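DNA polymerase II large subunit (Pyrococcus horikoshii, PDB 7OEC) contains an intein that probably catalyses its own excision from the polymerase precursor by protein splicing, joining the flanking extein sequences. Local coordinates at residues I80-L86 with V133-E139; I11-N16 with V48-Y53; V40-K44 with E68-A73. The protein carries 2 engineered substitutions. The contacts are given in a common frame with arbitrary orientation. Where two conformers were deposited one is given. Numbering follows the deposited sequence.

Contact 1 of 3, residues I80-L86 with V133-E139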
loop_
_atom_site.group_PDB
_atom_site.type_symbol
_atom_site.label_atom_id
_atom_site.label_comp_id
_atom_site.label_asym_id
_atom_site.label_seq_id
_atom_site.Cartn_x
_atom_site.Cartn_y
_atom_site.Cartn_z
ATOM N N ILE A 80 -3.034 12.450 -0.094
ATOM C CA ILE A 80 -2.691 12.747 -1.471
ATOM C C ILE A 80 -3.219 11.611 -2.336
ATOM O O ILE A 80 -3.019 10.432 -2.017
ATOM C CB ILE A 80 -1.170 12.933 -1.627
ATOM C CG1 ILE A 80 -0.717 14.116 -0.746
ATOM C CG2 ILE A 80 -0.803 13.189 -3.078
ATOM C CD1 ILE A 80 0.722 14.330 -0.818
ATOM N N ARG A 81 -3.893 11.966 -3.413
ATOM C CA ARG A 81 -4.385 11.010 -4.385
ATOM C C ARG A 81 -3.579 11.147 -5.664
ATOM O O ARG A 81 -3.401 12.250 -6.195
ATOM C CB ARG A 81 -5.861 11.266 -4.670
ATOM C CG ARG A 81 -6.476 10.318 -5.698
ATOM C CD ARG A 81 -7.920 10.697 -5.885
ATOM N NE ARG A 81 -8.523 10.035 -7.023
ATOM C CZ ARG A 81 -9.004 8.802 -7.011
ATOM N NH1 ARG A 81 -8.944 8.054 -5.897
ATOM N NH2 ARG A 81 -9.585 8.355 -8.128
ATOM N N PHE A 82 -3.090 10.024 -6.144
ATOM C CA PHE A 82 -2.370 9.916 -7.395
ATOM C C PHE A 82 -3.263 9.233 -8.408
ATOM O O PHE A 82 -3.740 8.117 -8.166
ATOM C CB PHE A 82 -1.128 9.067 -7.168
ATOM C CG PHE A 82 -0.218 9.641 -6.145
ATOM C CD1 PHE A 82 0.592 10.714 -6.461
ATOM C CD2 PHE A 82 -0.211 9.142 -4.867
ATOM C CE1 PHE A 82 1.391 11.287 -5.537
ATOM C CE2 PHE A 82 0.657 9.664 -3.909
ATOM C CZ PHE A 82 1.466 10.751 -4.244
ATOM N N GLU A 83 -3.483 9.897 -9.528
ATOM C CA GLU A 83 -4.209 9.341 -10.650
ATOM C C GLU A 83 -3.170 9.026 -11.687
ATOM O O GLU A 83 -2.379 9.905 -12.060
ATOM C CB GLU A 83 -5.218 10.356 -11.197
ATOM C CG GLU A 83 -6.146 10.767 -10.033
ATOM C CD GLU A 83 -7.210 11.776 -10.393
ATOM O OE1 GLU A 83 -7.211 12.207 -11.570
ATOM O OE2 GLU A 83 -8.052 12.112 -9.508
ATOM N N LEU A 84 -3.226 7.812 -12.190
ATOM C CA LEU A 84 -2.235 7.275 -13.088
ATOM C C LEU A 84 -2.749 7.151 -14.518
ATOM O O LEU A 84 -3.955 7.042 -14.801
ATOM C CB LEU A 84 -1.802 5.900 -12.578
ATOM C CG LEU A 84 -1.407 5.873 -11.069
ATOM C CD1 LEU A 84 -0.846 4.514 -10.679
ATOM C CD2 LEU A 84 -0.380 6.931 -10.754
ATOM N N GLU A 85 -1.775 7.139 -15.420
ATOM C CA GLU A 85 -2.030 6.767 -16.791
ATOM C C GLU A 85 -2.732 5.416 -16.766
ATOM O O GLU A 85 -2.380 4.508 -16.002
ATOM C CB GLU A 85 -0.675 6.698 -17.510
ATOM C CG GLU A 85 -0.684 6.350 -18.923
ATOM C CD GLU A 85 0.732 6.139 -19.497
ATOM O OE1 GLU A 85 1.783 6.118 -18.751
ATOM O OE2 GLU A 85 0.794 6.021 -20.739
ATOM N N LEU A 86 -3.759 5.299 -17.585
ATOM C CA LEU A 86 -4.636 4.137 -17.736
ATOM C C LEU A 86 -5.735 4.073 -16.680
ATOM O O LEU A 86 -6.590 3.177 -16.756
ATOM C CB LEU A 86 -3.939 2.776 -17.880
ATOM C CG LEU A 86 -2.800 2.771 -18.906
ATOM C CD1 LEU A 86 -2.270 1.388 -18.959
ATOM C CD2 LEU A 86 -3.228 3.190 -20.260
ATOM N N VAL A 133 3.551 3.045 -15.546
ATOM C CA VAL A 133 2.493 4.018 -15.798
ATOM C C VAL A 133 2.889 5.357 -15.184
ATOM O O VAL A 133 3.391 5.421 -14.059
ATOM C CB VAL A 133 1.088 3.594 -15.283
ATOM C CG1 VAL A 133 0.583 2.367 -16.043
ATOM C CG2 VAL A 133 1.075 3.375 -13.802
ATOM N N ALA A 134 2.633 6.433 -15.900
ATOM C CA ALA A 134 2.973 7.746 -15.379
ATOM C C ALA A 134 1.897 8.309 -14.442
ATOM O O ALA A 134 0.699 8.063 -14.604
ATOM C CB ALA A 134 3.174 8.700 -16.554
ATOM N N VAL A 135 2.337 9.088 -13.449
ATOM C CA VAL A 135 1.420 9.899 -12.653
ATOM C C VAL A 135 0.886 11.008 -13.543
ATOM O O VAL A 135 1.656 11.809 -14.089
ATOM C CB VAL A 135 2.110 10.486 -11.414
ATOM C CG1 VAL A 135 1.163 11.377 -10.631
ATOM C CG2 VAL A 135 2.621 9.379 -10.492
ATOM N N LYS A 136 -0.440 11.083 -13.653
ATOM C CA LYS A 136 -1.098 12.046 -14.528
ATOM C C LYS A 136 -1.647 13.234 -13.753
ATOM O O LYS A 136 -1.581 14.379 -14.227
ATOM C CB LYS A 136 -2.217 11.354 -15.334
ATOM C CG LYS A 136 -2.941 12.285 -16.331
ATOM C CD LYS A 136 -4.011 11.554 -17.168
ATOM C CE LYS A 136 -5.128 10.961 -16.271
ATOM N NZ LYS A 136 -5.787 11.938 -15.289
ATOM N N LYS A 137 -2.091 12.992 -12.523
ATOM C CA LYS A 137 -2.671 14.066 -11.734
ATOM C C LYS A 137 -2.477 13.767 -10.265
ATOM O O LYS A 137 -2.553 12.616 -9.851
ATOM C CB LYS A 137 -4.169 14.227 -11.995
ATOM C CG LYS A 137 -4.713 15.497 -11.384
ATOM C CD LYS A 137 -6.203 15.662 -11.688
ATOM C CE LYS A 137 -6.766 16.986 -11.124
ATOM N NZ LYS A 137 -6.522 18.181 -12.030
ATOM N N ILE A 138 -2.245 14.802 -9.479
ATOM C CA ILE A 138 -2.064 14.682 -8.044
ATOM C C ILE A 138 -3.031 15.642 -7.375
ATOM O O ILE A 138 -3.135 16.811 -7.771
ATOM C CB ILE A 138 -0.623 15.004 -7.640
ATOM C CG1 ILE A 138 0.301 14.089 -8.422
ATOM C CG2 ILE A 138 -0.441 14.813 -6.120
ATOM C CD1 ILE A 138 1.749 14.327 -8.093
ATOM N N GLU A 139 -3.768 15.132 -6.386
ATOM C CA GLU A 139 -4.746 15.915 -5.650
ATOM C C GLU A 139 -4.506 15.838 -4.156
ATOM O O GLU A 139 -4.203 14.770 -3.633
ATOM C CB GLU A 139 -6.171 15.360 -5.816
ATOM C CG GLU A 139 -6.638 15.246 -7.244
ATOM C CD GLU A 139 -8.094 14.967 -7.326
ATOM O OE1 GLU A 139 -8.585 14.089 -6.603
ATOM O OE2 GLU A 139 -8.753 15.654 -8.099
#
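F82 lays its ring beside I138 and V135: CD1 lies 3.9 Å from I138 CG1 and 4.3 Å from V135 CG1, the latter at the ring edge. I80 CG2 meets I138 CG2 at 3.5 Å and L84 CD2 meets V135 CG2 at 3.9 Å; F90, on the adjacent strand 89-93, also meets the F82 ring. The opposite face of the sheet is charged. R81 NE forms a salt bridge with E83 OE2 (3.3 Å), and R81 NH1 another with E91, while E83 OE1 makes a long salt bridge to K136 NZ (4.0 Å). The backbones run antiparallel: R81 N donates to E139 O (2.8 Å) and E83 N to K137 O (2.9 Å). E83 O accepts from both K137 N (3.1 Å) and K136 N (2.8 Å), shifting the register by one residue before L84 pairs with V135. K136 and K137, both facing E83, form a classic beta bulge, here between the two middle strands of a four-stranded antiparallel sheet in the all-beta intein (HINT) fold.

Contact 2 of 3, residues I11-N16 with V48-Y53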
loop_
_atom_site.group_PDB
_atom_site.type_symbol
_atom_site.label_atom_id
_atom_site.label_comp_id
_atom_site.label_asym_id
_atom_site.label_seq_id
_atom_site.Cartn_x
_atom_site.Cartn_y
_atom_site.Cartn_z
ATOM N N ILE A 11 -5.628 -4.321 -0.974
ATOM C CA ILE A 11 -4.305 -4.907 -0.908
ATOM C C ILE A 11 -4.325 -6.378 -1.329
ATOM O O ILE A 11 -5.268 -7.119 -1.016
ATOM C CB ILE A 11 -3.714 -4.732 0.500
ATOM C CG1 ILE A 11 -2.258 -5.160 0.523
ATOM C CG2 ILE A 11 -4.575 -5.398 1.479
ATOM C CD1 ILE A 11 -1.528 -4.656 1.756
ATOM N N LEU A 12 -3.292 -6.783 -2.077
ATOM C CA LEU A 12 -3.181 -8.149 -2.575
ATOM C C LEU A 12 -2.564 -9.053 -1.515
ATOM O O LEU A 12 -1.449 -8.809 -1.028
ATOM C CB LEU A 12 -2.314 -8.162 -3.821
ATOM C CG LEU A 12 -2.207 -9.479 -4.585
ATOM C CD1 LEU A 12 -3.569 -9.938 -5.092
ATOM C CD2 LEU A 12 -1.187 -9.363 -5.715
ATOM N N VAL A 13 -3.321 -10.077 -1.133
ATOM C CA VAL A 13 -2.957 -11.020 -0.097
ATOM C C VAL A 13 -3.205 -12.434 -0.606
ATOM O O VAL A 13 -3.816 -12.662 -1.651
ATOM C CB VAL A 13 -3.747 -10.781 1.211
ATOM C CG1 VAL A 13 -3.355 -9.402 1.809
ATOM C CG2 VAL A 13 -5.248 -10.889 1.032
ATOM N N GLN A 14 -2.679 -13.384 0.143
ATOM C CA GLN A 14 -2.934 -14.793 -0.067
ATOM C C GLN A 14 -3.620 -15.288 1.193
ATOM O O GLN A 14 -3.025 -15.234 2.278
ATOM C CB GLN A 14 -1.624 -15.545 -0.250
ATOM C CG GLN A 14 -1.932 -16.940 -0.719
ATOM C CD GLN A 14 -0.761 -17.805 -0.721
ATOM O OE1 GLN A 14 -0.325 -18.228 -1.781
ATOM N NE2 GLN A 14 -0.219 -18.095 0.468
ATOM N N ILE A 15 -4.871 -15.726 1.071
ATOM C CA ILE A 15 -5.635 -16.196 2.224
ATOM C C ILE A 15 -5.885 -17.682 2.029
ATOM O O ILE A 15 -6.484 -18.092 1.024
ATOM C CB ILE A 15 -6.955 -15.434 2.430
ATOM C CG1 ILE A 15 -6.690 -13.941 2.690
ATOM C CG2 ILE A 15 -7.699 -16.079 3.603
ATOM C CD1 ILE A 15 -7.888 -13.119 2.829
ATOM N N ASN A 16 -5.361 -18.488 2.943
ATOM C CA ASN A 16 -5.497 -19.931 2.865
ATOM C C ASN A 16 -5.146 -20.445 1.466
ATOM O O ASN A 16 -5.858 -21.264 0.874
ATOM C CB ASN A 16 -6.900 -20.397 3.255
ATOM C CG ASN A 16 -7.235 -20.185 4.721
ATOM O OD1 ASN A 16 -8.102 -19.362 5.084
ATOM N ND2 ASN A 16 -6.633 -20.988 5.562
ATOM N N VAL A 48 -7.229 -15.962 9.970
ATOM C CA VAL A 48 -7.115 -16.825 8.804
ATOM C C VAL A 48 -5.623 -16.917 8.519
ATOM O O VAL A 48 -4.825 -16.091 8.979
ATOM C CB VAL A 48 -7.872 -16.257 7.576
ATOM C CG1 VAL A 48 -9.389 -16.227 7.866
ATOM C CG2 VAL A 48 -7.362 -14.856 7.231
ATOM N N ASP A 49 -5.239 -17.938 7.754
ATOM C CA ASP A 49 -3.840 -18.101 7.353
ATOM C C ASP A 49 -3.575 -17.137 6.206
ATOM O O ASP A 49 -4.133 -17.294 5.118
ATOM C CB ASP A 49 -3.543 -19.542 6.940
ATOM C CG ASP A 49 -3.498 -20.537 8.161
ATOM O OD1 ASP A 49 -3.050 -20.142 9.275
ATOM O OD2 ASP A 49 -3.915 -21.722 8.009
ATOM N N ILE A 50 -2.797 -16.095 6.456
ATOM C CA ILE A 50 -2.721 -14.964 5.538
ATOM C C ILE A 50 -1.266 -14.570 5.350
ATOM O O ILE A 50 -0.457 -14.638 6.285
ATOM C CB ILE A 50 -3.613 -13.778 6.006
ATOM C CG1 ILE A 50 -3.637 -12.677 4.910
ATOM C CG2 ILE A 50 -3.208 -13.256 7.435
ATOM C CD1 ILE A 50 -4.696 -11.663 5.051
ATOM N N LYS A 51 -0.933 -14.243 4.104
ATOM C CA LYS A 51 0.338 -13.644 3.752
ATOM C C LYS A 51 0.056 -12.460 2.836
ATOM O O LYS A 51 -0.999 -12.372 2.210
ATOM C CB LYS A 51 1.247 -14.677 3.085
ATOM C CG LYS A 51 1.794 -15.753 4.020
ATOM C CD LYS A 51 2.621 -16.697 3.221
ATOM C CE LYS A 51 3.068 -17.894 4.033
ATOM N NZ LYS A 51 3.491 -17.511 5.411
ATOM N N VAL A 52 0.979 -11.521 2.788
ATOM C CA VAL A 52 0.834 -10.360 1.929
ATOM C C VAL A 52 1.787 -10.502 0.757
ATOM O O VAL A 52 2.900 -11.026 0.898
ATOM C CB VAL A 52 1.033 -9.063 2.737
ATOM C CG1 VAL A 52 2.458 -8.895 3.249
ATOM C CG2 VAL A 52 0.650 -7.878 1.892
ATOM N N TYR A 53 1.335 -10.096 -0.424
ATOM C CA TYR A 53 2.251 -10.047 -1.550
ATOM C C TYR A 53 3.079 -8.767 -1.523
ATOM O O TYR A 53 2.576 -7.655 -1.343
ATOM C CB TYR A 53 1.470 -10.112 -2.840
ATOM C CG TYR A 53 0.945 -11.489 -3.218
ATOM C CD1 TYR A 53 1.693 -12.332 -3.999
ATOM C CD2 TYR A 53 -0.306 -11.905 -2.841
ATOM C CE1 TYR A 53 1.224 -13.535 -4.382
ATOM C CE2 TYR A 53 -0.800 -13.127 -3.223
ATOM C CZ TYR A 53 -0.022 -13.942 -3.997
ATOM O OH TYR A 53 -0.425 -15.178 -4.435
HETATM O O HOH W 1 0.227 -6.543 -1.191
#
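The CA-to-CB bond of Y53 points toward segment 11-16, and its ring lies against L12. With chi1 at -76° and chi2 at -91°, Y53 brings CD2 to 3.5 Å from L12 CG. L12 adopts t for chi1 and p for chi2, which places its CD2 4.3 Å from the Y53 ring centroid in an off-centre CH-pi contact. The carbonyl V13 O lies at the ring edge, 3.4 Å from Y53 CE2, and Q14 CB is 3.9 Å from that same CE2. On the face bearing V13 and I15, I50 uses chi1 t and chi2 t to extend its CD1 to V13 CB (4.1 Å) and I15 CG1 (3.8 Å). I15 CG2 touches V48 CG2 at 3.8 Å. At the other end V52, in the p rotamer, turns CG2 to I11 CD1 (3.9 Å).

These side chains hang on an antiparallel ladder within the larger beta sheet of the intein (HINT) fold, where strand 10-15 lies between strands 18-23 and 50-56. Q14 pairs with K51 through Q14 N to K51 O (2.8 Å) and K51 N to Q14 O (2.9 Å); N16 N to D49 O (2.8 Å) and Y53 N to L12 O (3.1 Å) extend the ladder at its two ends. A water lies within hydrogen-bonding reach of both L12 O (2.8 Å) and Y53 O (2.6 Å). K51 is extended through chi2 and chi3, and its NZ forms a salt bridge with D66 on strand 61-74.

Contact 3 of 3, residues V40-K44 with E68-A73; sequences VYVRK and EEVIKA. With PEG (di(hydroxyethyl)ether), chain E; SO4 (sulfate ion), chain B.
This is an antiparallel strand pairing at the surface of the larger beta sheet of the intein (HINT) fold, joining the short strand 40-43 to the long strand 61-74. The segment axes approach to 4.7 Å and their directions differ by 159°; the backbones are extended except at E68 (phi/psi -80/-37) and K44 (-123/-17). Y41 faces K72 and R43 faces V70 as hydrogen-bonded pairs, with V42 opposite I71 as the non-hydrogen-bonded pair between them. The bonds are Y41 N to K72 O (2.8 Å), K72 N to Y41 O (2.9 Å), R43 N to V70 O (2.9 Å) and V70 N to R43 O (2.9 Å). V42 (chi1 t) puts CG2 4.1 Å from I71 CG1, and V40 CG1 (chi1 m) lies 3.8 Å from A73 CB. On the face of Y41 (chi1 m), R43 CB meets V70 CG2 at 3.7 Å. The extended K44 (m, t, t, t) brings NZ 3.9 Å from E69 OE1, a long salt bridge.

Two probable crystallisation additives bind here: R43 (m, t, t) donates from NH2 and NH1 to sulfate O1 (2.8 Å) and O2 (3.3 Å), and PEG O4 donates to V42 O (3.0 Å). Helix 24-29 packs on the Y41 and V70 face through Y28 and L27, while strands 35-37 and 147-153 flank the pair on its two outer edges.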
loop_
_atom_site.group_PDB
_atom_site.type_symbol
_atom_site.label_atom_id
_atom_site.label_comp_id
_atom_site.label_asym_id
_atom_site.label_seq_id
_atom_site.Cartn_x
_atom_site.Cartn_y
_atom_site.Cartn_z
ATOM N N VAL A 40 -3.037 4.563 19.040
ATOM C CA VAL A 40 -3.327 3.740 17.883
ATOM C C VAL A 40 -3.773 2.357 18.324
ATOM O O VAL A 40 -3.418 1.867 19.406
ATOM C CB VAL A 40 -2.152 3.612 16.907
ATOM C CG1 VAL A 40 -1.653 4.973 16.444
ATOM C CG2 VAL A 40 -1.093 2.864 17.536
ATOM N N TYR A 41 -4.536 1.715 17.450
ATOM C CA TYR A 41 -5.018 0.368 17.674
ATOM C C TYR A 41 -4.190 -0.592 16.848
ATOM O O TYR A 41 -4.044 -0.416 15.640
ATOM C CB TYR A 41 -6.467 0.234 17.235
ATOM C CG TYR A 41 -7.441 1.066 18.026
ATOM C CD1 TYR A 41 -7.998 0.569 19.187
ATOM C CD2 TYR A 41 -7.786 2.361 17.634
ATOM C CE1 TYR A 41 -8.883 1.321 19.937
ATOM C CE2 TYR A 41 -8.661 3.119 18.379
ATOM C CZ TYR A 41 -9.228 2.587 19.531
ATOM O OH TYR A 41 -10.130 3.347 20.289
ATOM N N VAL A 42 -3.670 -1.612 17.499
ATOM C CA VAL A 42 -2.813 -2.589 16.861
ATOM C C VAL A 42 -3.410 -3.969 17.068
ATOM O O VAL A 42 -3.753 -4.340 18.198
ATOM C CB VAL A 42 -1.393 -2.528 17.444
ATOM C CG1 VAL A 42 -0.538 -3.590 16.794
ATOM C CG2 VAL A 42 -0.829 -1.176 17.209
ATOM N N ARG A 43 -3.477 -4.737 15.979
ATOM C CA ARG A 43 -3.861 -6.141 16.011
ATOM C C ARG A 43 -2.746 -6.997 15.413
ATOM O O ARG A 43 -2.170 -6.646 14.382
ATOM C CB ARG A 43 -5.188 -6.343 15.259
ATOM C CG ARG A 43 -6.334 -5.655 15.870
ATOM C CD ARG A 43 -7.621 -5.893 15.101
ATOM N NE ARG A 43 -8.791 -5.310 15.732
ATOM C CZ ARG A 43 -10.031 -5.584 15.363
ATOM N NH1 ARG A 43 -10.249 -6.440 14.385
ATOM N NH2 ARG A 43 -11.044 -4.993 15.973
ATOM N N LYS A 44 -2.416 -8.121 16.072
ATOM C CA LYS A 44 -1.334 -9.002 15.608
ATOM C C LYS A 44 -1.714 -10.460 15.328
ATOM O O LYS A 44 -0.939 -11.161 14.666
ATOM C CB LYS A 44 -0.143 -9.028 16.593
ATOM C CG LYS A 44 0.453 -7.676 16.778
ATOM C CD LYS A 44 1.639 -7.708 17.687
ATOM C CE LYS A 44 2.088 -6.293 17.907
ATOM N NZ LYS A 44 3.242 -6.179 18.820
ATOM N N GLU A 68 3.077 -8.782 10.145
ATOM C CA GLU A 68 3.421 -8.741 11.562
ATOM C C GLU A 68 2.331 -8.076 12.393
ATOM O O GLU A 68 2.061 -8.519 13.520
ATOM C CB GLU A 68 4.755 -8.011 11.726
ATOM C CG GLU A 68 5.393 -8.150 13.067
ATOM C CD GLU A 68 6.907 -8.132 12.981
ATOM O OE1 GLU A 68 7.414 -7.907 11.852
ATOM O OE2 GLU A 68 7.577 -8.360 14.028
ATOM N N GLU A 69 1.691 -7.029 11.859
ATOM C CA GLU A 69 0.609 -6.360 12.573
ATOM C C GLU A 69 -0.173 -5.507 11.589
ATOM O O GLU A 69 0.314 -5.177 10.506
ATOM C CB GLU A 69 1.119 -5.508 13.730
ATOM C CG GLU A 69 1.953 -4.376 13.292
ATOM C CD GLU A 69 2.620 -3.661 14.487
ATOM O OE1 GLU A 69 3.242 -4.318 15.343
ATOM O OE2 GLU A 69 2.516 -2.438 14.568
ATOM N N VAL A 70 -1.408 -5.196 11.963
ATOM C CA VAL A 70 -2.243 -4.244 11.247
ATOM C C VAL A 70 -2.628 -3.160 12.247
ATOM O O VAL A 70 -2.836 -3.428 13.432
ATOM C CB VAL A 70 -3.467 -4.981 10.669
ATOM C CG1 VAL A 70 -3.045 -5.981 9.636
ATOM C CG2 VAL A 70 -4.235 -5.734 11.761
ATOM N N ILE A 71 -2.739 -1.932 11.773
ATOM C CA ILE A 71 -2.846 -0.767 12.632
ATOM C C ILE A 71 -3.988 0.105 12.142
ATOM O O ILE A 71 -4.142 0.322 10.938
ATOM C CB ILE A 71 -1.527 0.034 12.657
ATOM C CG1 ILE A 71 -0.389 -0.878 13.095
ATOM C CG2 ILE A 71 -1.708 1.324 13.540
ATOM C CD1 ILE A 71 0.968 -0.302 12.846
ATOM N N LYS A 72 -4.765 0.629 13.079
ATOM C CA LYS A 72 -5.817 1.597 12.813
ATOM C C LYS A 72 -5.515 2.814 13.680
ATOM O O LYS A 72 -5.315 2.685 14.889
ATOM C CB LYS A 72 -7.161 0.987 13.179
ATOM C CG LYS A 72 -8.352 1.940 13.046
ATOM C CD LYS A 72 -9.618 1.216 13.447
ATOM C CE LYS A 72 -10.790 2.113 13.708
ATOM N NZ LYS A 72 -11.983 1.316 14.133
ATOM N N ALA A 73 -5.421 3.975 13.052
ATOM C CA ALA A 73 -5.030 5.193 13.735
ATOM C C ALA A 73 -5.974 6.328 13.383
ATOM O O ALA A 73 -6.550 6.354 12.288
ATOM C CB ALA A 73 -3.633 5.608 13.282
HETATM C C1 PEG E . 3.271 -2.861 19.106
HETATM O O1 PEG E . 3.496 -2.180 17.886
HETATM C C2 PEG E . 1.808 -2.779 19.594
HETATM O O2 PEG E . 1.381 -3.933 20.294
HETATM C C3 PEG E . -0.010 -4.178 20.280
HETATM C C4 PEG E . -0.320 -5.678 20.117
HETATM O O4 PEG E . -1.583 -5.870 19.509
HETATM S S SO4 B . -14.338 -6.512 14.489
HETATM O O1 SO4 B . -13.738 -5.677 15.527
HETATM O O2 SO4 B . -13.358 -7.418 13.878
HETATM O O3 SO4 B . -14.867 -5.625 13.449
HETATM O O4 SO4 B . -15.377 -7.329 15.113
#

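Contacts 2 and 3 belong to one sheet, in which strands 50-56 and 61-74 are neighbours; their centres are 16 Å apart, their segments alternate along the chain, and they adjoin only in sequence. Contact 1 lies in a separate four-stranded sheet on the opposite side of the chain's centre, its centre 27 Å from that of contact 2 and 28 Å from that of contact 3, with nearest atoms about 14 Å away in both cases. Strand 61-74 is followed in the chain by strand 79-84, linking contact 3 to contact 1. A bound zinc ion is about 4 Å from the side chain of E68 in contact 3 and about 11 Å from that of V52 in contact 2.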